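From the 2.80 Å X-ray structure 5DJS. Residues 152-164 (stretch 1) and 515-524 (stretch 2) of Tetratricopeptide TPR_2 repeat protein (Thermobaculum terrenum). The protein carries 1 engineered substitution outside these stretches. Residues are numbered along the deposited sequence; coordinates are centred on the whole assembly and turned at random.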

ATOM      1  N   ALA A 152      22.569 -16.960 -12.293  1.00 78.70           N
ATOM      2  CA  ALA A 152      23.401 -17.066 -13.489  1.00 75.56           C
ATOM      3  C   ALA A 152      24.074 -15.717 -13.717  1.00 72.79           C
ATOM      4  O   ALA A 152      23.612 -14.702 -13.182  1.00 68.20           O
ATOM      5  CB  ALA A 152      22.549 -17.445 -14.695  1.00 75.70           C
ATOM      6  N   THR A 153      25.148 -15.702 -14.513  1.00 71.68           N
ATOM      7  CA  THR A 153      25.822 -14.438 -14.876  1.00 68.81           C
ATOM      8  C   THR A 153      24.999 -13.754 -15.985  1.00 63.00           C
ATOM      9  O   THR A 153      24.455 -14.435 -16.856  1.00 55.60           O
ATOM     10  CB  THR A 153      27.303 -14.604 -15.313  1.00 69.42           C
ATOM     11  OG1 THR A 153      27.380 -15.179 -16.619  1.00 66.11           O
ATOM     12  CG2 THR A 153      28.092 -15.467 -14.311  1.00 71.24           C
ATOM     13  N   PRO A 154      24.869 -12.415 -15.930  1.00 60.78           N
ATOM     14  CA  PRO A 154      24.033 -11.709 -16.906  1.00 61.50           C
ATOM     15  C   PRO A 154      24.463 -11.864 -18.362  1.00 61.09           C
ATOM     16  O   PRO A 154      25.646 -12.018 -18.648  1.00 63.84           O
ATOM     17  CB  PRO A 154      24.182 -10.244 -16.492  1.00 61.89           C
ATOM     18  CG  PRO A 154      24.431 -10.298 -15.035  1.00 61.88           C
ATOM     19  CD  PRO A 154      25.197 -11.556 -14.774  1.00 60.33           C
ATOM     20  N   VAL A 155      23.493 -11.774 -19.259  1.00 58.81           N
ATOM     21  CA  VAL A 155      23.735 -11.828 -20.694  1.00 59.85           C
ATOM     22  C   VAL A 155      24.230 -10.460 -21.181  1.00 60.30           C
ATOM     23  O   VAL A 155      23.652  -9.436 -20.818  1.00 65.59           O
ATOM     24  CB  VAL A 155      22.438 -12.171 -21.453  1.00 59.13           C
ATOM     25  CG1 VAL A 155      22.698 -12.205 -22.948  1.00 57.68           C
ATOM     26  CG2 VAL A 155      21.867 -13.504 -20.993  1.00 55.08           C
ATOM     27  N   ASP A 156      25.253 -10.455 -22.043  1.00 57.81           N
ATOM     28  CA  ASP A 156      25.967  -9.226 -22.424  1.00 56.25           C
ATOM     29  C   ASP A 156      26.341  -8.461 -21.146  1.00 51.92           C
ATOM     30  O   ASP A 156      25.817  -7.371 -20.899  1.00 53.63           O
ATOM     31  CB  ASP A 156      25.126  -8.368 -23.412  1.00 55.83           C
ATOM     32  CG  ASP A 156      25.918  -7.187 -24.039  1.00 58.53           C
ATOM     33  OD1 ASP A 156      27.159  -7.056 -23.824  1.00 55.84           O
ATOM     34  OD2 ASP A 156      25.276  -6.388 -24.769  1.00 55.60           O
ATOM     35  N   PRO A 157      27.233  -9.039 -20.318  1.00 47.13           N
ATOM     36  CA  PRO A 157      27.591  -8.388 -19.053  1.00 48.32           C
ATOM     37  C   PRO A 157      28.566  -7.223 -19.245  1.00 48.08           C
ATOM     38  O   PRO A 157      29.704  -7.256 -18.778  1.00 51.16           O
ATOM     39  CB  PRO A 157      28.202  -9.532 -18.230  1.00 48.44           C
ATOM     40  CG  PRO A 157      28.784 -10.448 -19.251  1.00 47.12           C
ATOM     41  CD  PRO A 157      27.940 -10.324 -20.495  1.00 46.44           C
ATOM     42  N   ASP A 158      28.079  -6.185 -19.909  1.00 49.50           N
ATOM     43  CA  ASP A 158      28.832  -4.979 -20.191  1.00 51.61           C
ATOM     44  C   ASP A 158      28.378  -4.005 -19.106  1.00 54.86           C
ATOM     45  O   ASP A 158      27.223  -3.570 -19.135  1.00 56.05           O
ATOM     46  CB  ASP A 158      28.475  -4.474 -21.600  1.00 50.38           C
ATOM     47  CG  ASP A 158      29.220  -3.203 -22.001  1.00 49.99           C
ATOM     48  OD1 ASP A 158      30.059  -2.681 -21.223  1.00 49.69           O
ATOM     49  OD2 ASP A 158      28.957  -2.731 -23.128  1.00 48.54           O
ATOM     50  N   PRO A 159      29.260  -3.674 -18.131  1.00 56.01           N
ATOM     51  CA  PRO A 159      28.815  -2.800 -17.026  1.00 56.40           C
ATOM     52  C   PRO A 159      28.283  -1.414 -17.432  1.00 58.28           C
ATOM     53  O   PRO A 159      27.547  -0.799 -16.650  1.00 57.59           O
ATOM     54  CB  PRO A 159      30.076  -2.658 -16.155  1.00 56.49           C
ATOM     55  CG  PRO A 159      30.914  -3.849 -16.482  1.00 55.65           C
ATOM     56  CD  PRO A 159      30.652  -4.131 -17.933  1.00 55.93           C
ATOM     57  N   HIS A 160      28.639  -0.938 -18.630  1.00 59.82           N
ATOM     58  CA  HIS A 160      28.310   0.417 -19.075  1.00 60.43           C
ATOM     59  C   HIS A 160      27.202   0.504 -20.113  1.00 58.50           C
ATOM     60  O   HIS A 160      26.787   1.603 -20.430  1.00 61.30           O
ATOM     61  CB  HIS A 160      29.571   1.104 -19.623  1.00 65.05           C
ATOM     62  CG  HIS A 160      30.743   1.040 -18.689  1.00 70.56           C
ATOM     63  ND1 HIS A 160      30.788   1.742 -17.502  1.00 74.90           N
ATOM     64  CD2 HIS A 160      31.900   0.338 -18.754  1.00 73.55           C
ATOM     65  CE1 HIS A 160      31.922   1.479 -16.876  1.00 75.13           C
ATOM     66  NE2 HIS A 160      32.616   0.630 -17.615  1.00 76.98           N
ATOM     67  N   ARG A 161      26.713  -0.619 -20.642  1.00 59.33           N
ATOM     68  CA  ARG A 161      25.697  -0.570 -21.720  1.00 58.55           C
ATOM     69  C   ARG A 161      24.328  -0.072 -21.253  1.00 56.84           C
ATOM     70  O   ARG A 161      24.043  -0.010 -20.050  1.00 54.40           O
ATOM     71  CB  ARG A 161      25.530  -1.930 -22.421  1.00 58.44           C
ATOM     72  CG  ARG A 161      24.936  -3.044 -21.565  1.00 59.81           C
ATOM     73  CD  ARG A 161      24.626  -4.285 -22.378  1.00 59.64           C
ATOM     74  NE  ARG A 161      23.189  -4.554 -22.406  1.00 60.26           N
ATOM     75  CZ  ARG A 161      22.542  -5.481 -21.689  1.00 57.86           C
ATOM     76  NH1 ARG A 161      23.167  -6.297 -20.846  1.00 53.42           N
ATOM     77  NH2 ARG A 161      21.226  -5.595 -21.835  1.00 58.67           N
ATOM     78  N   ARG A 162      23.487   0.276 -22.225  1.00 54.30           N
ATOM     79  CA  ARG A 162      22.117   0.683 -21.937  1.00 54.15           C
ATOM     80  C   ARG A 162      21.370  -0.510 -21.324  1.00 53.39           C
ATOM     81  O   ARG A 162      21.394  -1.613 -21.875  1.00 53.57           O
ATOM     82  CB  ARG A 162      21.411   1.216 -23.200  1.00 53.19           C
ATOM     83  CG  ARG A 162      19.898   1.392 -23.043  1.00 54.15           C
ATOM     84  CD  ARG A 162      19.321   2.604 -23.755  1.00 53.79           C
ATOM     85  NE  ARG A 162      18.446   2.263 -24.876  1.00 53.69           N
ATOM     86  CZ  ARG A 162      17.227   2.768 -25.111  1.00 57.56           C
ATOM     87  NH1 ARG A 162      16.654   3.668 -24.308  1.00 57.95           N
ATOM     88  NH2 ARG A 162      16.554   2.359 -26.186  1.00 60.00           N
ATOM     89  N   LEU A 163      20.732  -0.270 -20.180  1.00 52.24           N
ATOM     90  CA  LEU A 163      20.004  -1.305 -19.427  1.00 52.20           C
ATOM     91  C   LEU A 163      18.509  -1.241 -19.703  1.00 52.89           C
ATOM     92  O   LEU A 163      17.956  -0.166 -19.891  1.00 55.43           O
ATOM     93  CB  LEU A 163      20.238  -1.137 -17.925  1.00 50.93           C
ATOM     94  CG  LEU A 163      21.369  -1.905 -17.227  1.00 53.92           C
ATOM     95  CD1 LEU A 163      22.514  -2.313 -18.143  1.00 57.10           C
ATOM     96  CD2 LEU A 163      21.884  -1.082 -16.056  1.00 52.72           C
ATOM     97  N   ARG A 164      17.861  -2.402 -19.720  1.00 51.84           N
ATOM     98  CA  ARG A 164      16.409  -2.482 -19.856  1.00 51.43           C
ATOM     99  C   ARG A 164      15.815  -2.737 -18.491  1.00 49.22           C
ATOM    100  O   ARG A 164      16.180  -3.722 -17.837  1.00 52.33           O
ATOM    101  CB  ARG A 164      16.021  -3.613 -20.785  1.00 51.27           C
ATOM    102  CG  ARG A 164      16.372  -3.322 -22.214  1.00 49.91           C
ATOM    103  CD  ARG A 164      16.139  -4.553 -23.038  1.00 51.31           C
ATOM    104  NE  ARG A 164      16.293  -4.262 -24.456  1.00 54.71           N
ATOM    105  CZ  ARG A 164      16.475  -5.176 -25.403  1.00 54.99           C
ATOM    106  NH1 ARG A 164      16.525  -6.480 -25.121  1.00 59.40           N
ATOM    107  NH2 ARG A 164      16.622  -4.781 -26.647  1.00 52.39           N
ATOM    108  N   MET A 515      23.933  -2.185  -8.862  1.00 54.87           N
ATOM    109  CA  MET A 515      23.391  -3.548  -8.881  1.00 54.39           C
ATOM    110  C   MET A 515      23.889  -4.311 -10.111  1.00 55.05           C
ATOM    111  O   MET A 515      24.259  -5.487 -10.019  1.00 55.16           O
ATOM    112  CB  MET A 515      21.855  -3.543  -8.947  1.00 52.66           C
ATOM    113  CG  MET A 515      21.107  -3.051  -7.718  1.00 52.03           C
ATOM    114  SD  MET A 515      19.351  -2.800  -8.111  1.00 44.21           S
ATOM    115  CE  MET A 515      18.945  -1.532  -6.917  1.00 47.06           C
ATOM    116  N   TRP A 516      23.843  -3.639 -11.260  1.00 55.11           N
ATOM    117  CA  TRP A 516      24.257  -4.225 -12.533  1.00 59.62           C
ATOM    118  C   TRP A 516      25.769  -4.458 -12.606  1.00 60.70           C
ATOM    119  O   TRP A 516      26.202  -5.538 -13.008  1.00 59.47           O
ATOM    120  CB  TRP A 516      23.793  -3.361 -13.707  1.00 61.50           C
ATOM    121  CG  TRP A 516      24.241  -3.883 -15.027  1.00 63.21           C
ATOM    122  CD1 TRP A 516      25.245  -3.390 -15.791  1.00 66.93           C
ATOM    123  CD2 TRP A 516      23.714  -5.012 -15.733  1.00 66.13           C
ATOM    124  NE1 TRP A 516      25.380  -4.132 -16.939  1.00 70.00           N
ATOM    125  CE2 TRP A 516      24.450  -5.135 -16.930  1.00 68.72           C
ATOM    126  CE3 TRP A 516      22.690  -5.933 -15.474  1.00 66.63           C
ATOM    127  CZ2 TRP A 516      24.199  -6.137 -17.869  1.00 67.22           C
ATOM    128  CZ3 TRP A 516      22.441  -6.937 -16.411  1.00 66.91           C
ATOM    129  CH2 TRP A 516      23.192  -7.026 -17.596  1.00 66.85           C
ATOM    130  N   ARG A 517      26.564  -3.460 -12.219  1.00 64.44           N
ATOM    131  CA  ARG A 517      28.016  -3.639 -12.153  1.00 68.84           C
ATOM    132  C   ARG A 517      28.341  -4.885 -11.336  1.00 65.25           C
ATOM    133  O   ARG A 517      29.064  -5.747 -11.812  1.00 66.29           O
ATOM    134  CB  ARG A 517      28.749  -2.406 -11.577  1.00 75.34           C
ATOM    135  CG  ARG A 517      30.202  -2.696 -11.159  1.00 83.50           C
ATOM    136  CD  ARG A 517      31.105  -1.473 -11.028  1.00 89.58           C
ATOM    137  NE  ARG A 517      30.476  -0.354 -10.321  1.00 95.79           N
ATOM    138  CZ  ARG A 517      29.922   0.724 -10.890  1.00100.54           C
ATOM    139  NH1 ARG A 517      29.888   0.890 -12.218  1.00100.53           N
ATOM    140  NH2 ARG A 517      29.382   1.660 -10.111  1.00100.46           N
ATOM    141  N   ASP A 518      27.786  -4.971 -10.127  1.00 64.77           N
ATOM    142  CA  ASP A 518      28.030  -6.103  -9.210  1.00 65.29           C
ATOM    143  C   ASP A 518      27.607  -7.472  -9.761  1.00 61.52           C
ATOM    144  O   ASP A 518      28.218  -8.484  -9.421  1.00 59.75           O
ATOM    145  CB  ASP A 518      27.358  -5.868  -7.844  1.00 66.93           C
ATOM    146  CG  ASP A 518      28.064  -4.803  -7.008  1.00 70.09           C
ATOM    147  OD1 ASP A 518      28.747  -3.918  -7.572  1.00 73.11           O
ATOM    148  OD2 ASP A 518      27.922  -4.844  -5.771  1.00 70.77           O
ATOM    149  N   ALA A 519      26.570  -7.501 -10.598  1.00 58.91           N
ATOM    150  CA  ALA A 519      26.135  -8.741 -11.251  1.00 60.26           C
ATOM    151  C   ALA A 519      27.152  -9.211 -12.298  1.00 63.51           C
ATOM    152  O   ALA A 519      27.482 -10.397 -12.357  1.00 62.30           O
ATOM    153  CB  ALA A 519      24.761  -8.559 -11.883  1.00 59.61           C
ATOM    154  N   CYS A 520      27.644  -8.274 -13.111  1.00 68.39           N
ATOM    155  CA  CYS A 520      28.710  -8.547 -14.090  1.00 71.93           C
ATOM    156  C   CYS A 520      30.047  -8.853 -13.402  1.00 77.02           C
ATOM    157  O   CYS A 520      30.636  -9.903 -13.636  1.00 75.62           O
ATOM    158  CB  CYS A 520      28.873  -7.362 -15.051  1.00 69.41           C
ATOM    159  SG  CYS A 520      27.333  -6.821 -15.834  1.00 68.19           S
ATOM    160  N   GLN A 521      30.493  -7.928 -12.551  1.00 88.66           N
ATOM    161  CA  GLN A 521      31.725  -8.049 -11.735  1.00100.31           C
ATOM    162  C   GLN A 521      32.024  -9.464 -11.217  1.00100.27           C
ATOM    163  O   GLN A 521      33.059 -10.033 -11.568  1.00104.50           O
ATOM    164  CB  GLN A 521      31.669  -7.027 -10.566  1.00108.78           C
ATOM    165  CG  GLN A 521      32.580  -7.239  -9.348  1.00111.48           C
ATOM    166  CD  GLN A 521      34.042  -7.536  -9.676  1.00117.19           C
ATOM    167  OE1 GLN A 521      34.673  -8.351  -9.000  1.00119.56           O
ATOM    168  NE2 GLN A 521      34.586  -6.885 -10.703  1.00119.36           N
ATOM    169  N   THR A 522      31.123 -10.021 -10.405  1.00103.80           N
ATOM    170  CA  THR A 522      31.373 -11.307  -9.719  1.00109.90           C
ATOM    171  C   THR A 522      31.346 -12.557 -10.625  1.00111.37           C
ATOM    172  O   THR A 522      31.611 -13.664 -10.148  1.00110.93           O
ATOM    173  CB  THR A 522      30.432 -11.516  -8.501  1.00108.95           C
ATOM    174  OG1 THR A 522      29.062 -11.404  -8.913  1.00 98.74           O
ATOM    175  CG2 THR A 522      30.738 -10.489  -7.396  1.00107.22           C
ATOM    176  N   ALA A 523      31.022 -12.384 -11.910  1.00114.75           N
ATOM    177  CA  ALA A 523      31.265 -13.419 -12.931  1.00117.51           C
ATOM    178  C   ALA A 523      32.757 -13.598 -13.293  1.00116.80           C
ATOM    179  O   ALA A 523      33.144 -14.665 -13.769  1.00120.82           O
ATOM    180  CB  ALA A 523      30.458 -13.120 -14.190  1.00117.94           C
ATOM    181  N   ALA A 524      33.580 -12.566 -13.082  1.00113.31           N
ATOM    182  CA  ALA A 524      35.018 -12.610 -13.414  1.00104.95           C
ATOM    183  C   ALA A 524      35.813 -13.554 -12.502  1.00 98.55           C
ATOM    184  O   ALA A 524      35.655 -13.550 -11.279  1.00 86.53           O
ATOM    185  CB  ALA A 524      35.617 -11.207 -13.367  1.00102.34           C
TER

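A large aromatic side chain can be held by a loop that curves along its edge, and the contact between these two distant parts of one chain is a worked example. The knob is Trp 516, which projects toward the loop from the C-terminal part of a helix and has by far the largest covered area of any residue here. The hollow is a proline-rich segment whose carbonyl groups line the rim of the indole. The polar edge of the indole is satisfied: Trp 516 NE1 donates a nearly linear hydrogen bond to Asp 158 O at 2.9 Å, so burying the ring leaves no N-H unpaired. Other carbonyls also lie near the ring plane, with Asp 156 O 3.6 Å from Trp 516 CZ2 and Pro 159 O 3.6 Å from Trp 516 CD1.

Leu 163 CD1 sits over one face, above the five-membered ring of Trp 516, 3.5 Å from its centroid and only 8° off the normal, a well-centred CH-pi contact. At the far end of the six-membered ring, Pro 154 CB packs 3.5 Å from Trp 516 CH2. Arg 161 reaches in obliquely, its NH1 3.2 Å from Trp 516 CZ2; the same NH1 donates to Asp 156 O at 2.9 Å, tying together two parts of the loop that curves along the edge of the ring.

The prolines pack against smaller side chains of the helix. The ring of Pro 154 bridges Trp 516 and Ala 519, with Pro 154 CG 3.6 Å from Ala 519 CB. Pro 157 rests against Cys 520, its CB 3.7 Å from Cys 520 SG, while Pro 159 CG approaches Cys 520 CB more loosely, at 4.3 Å. Beyond the helix, Thr 153 CG2 lies 3.3 Å from Ala 523 CB, closer than methyl groups normally pack, but Ala 523 is poorly ordered and the spacing should be read loosely.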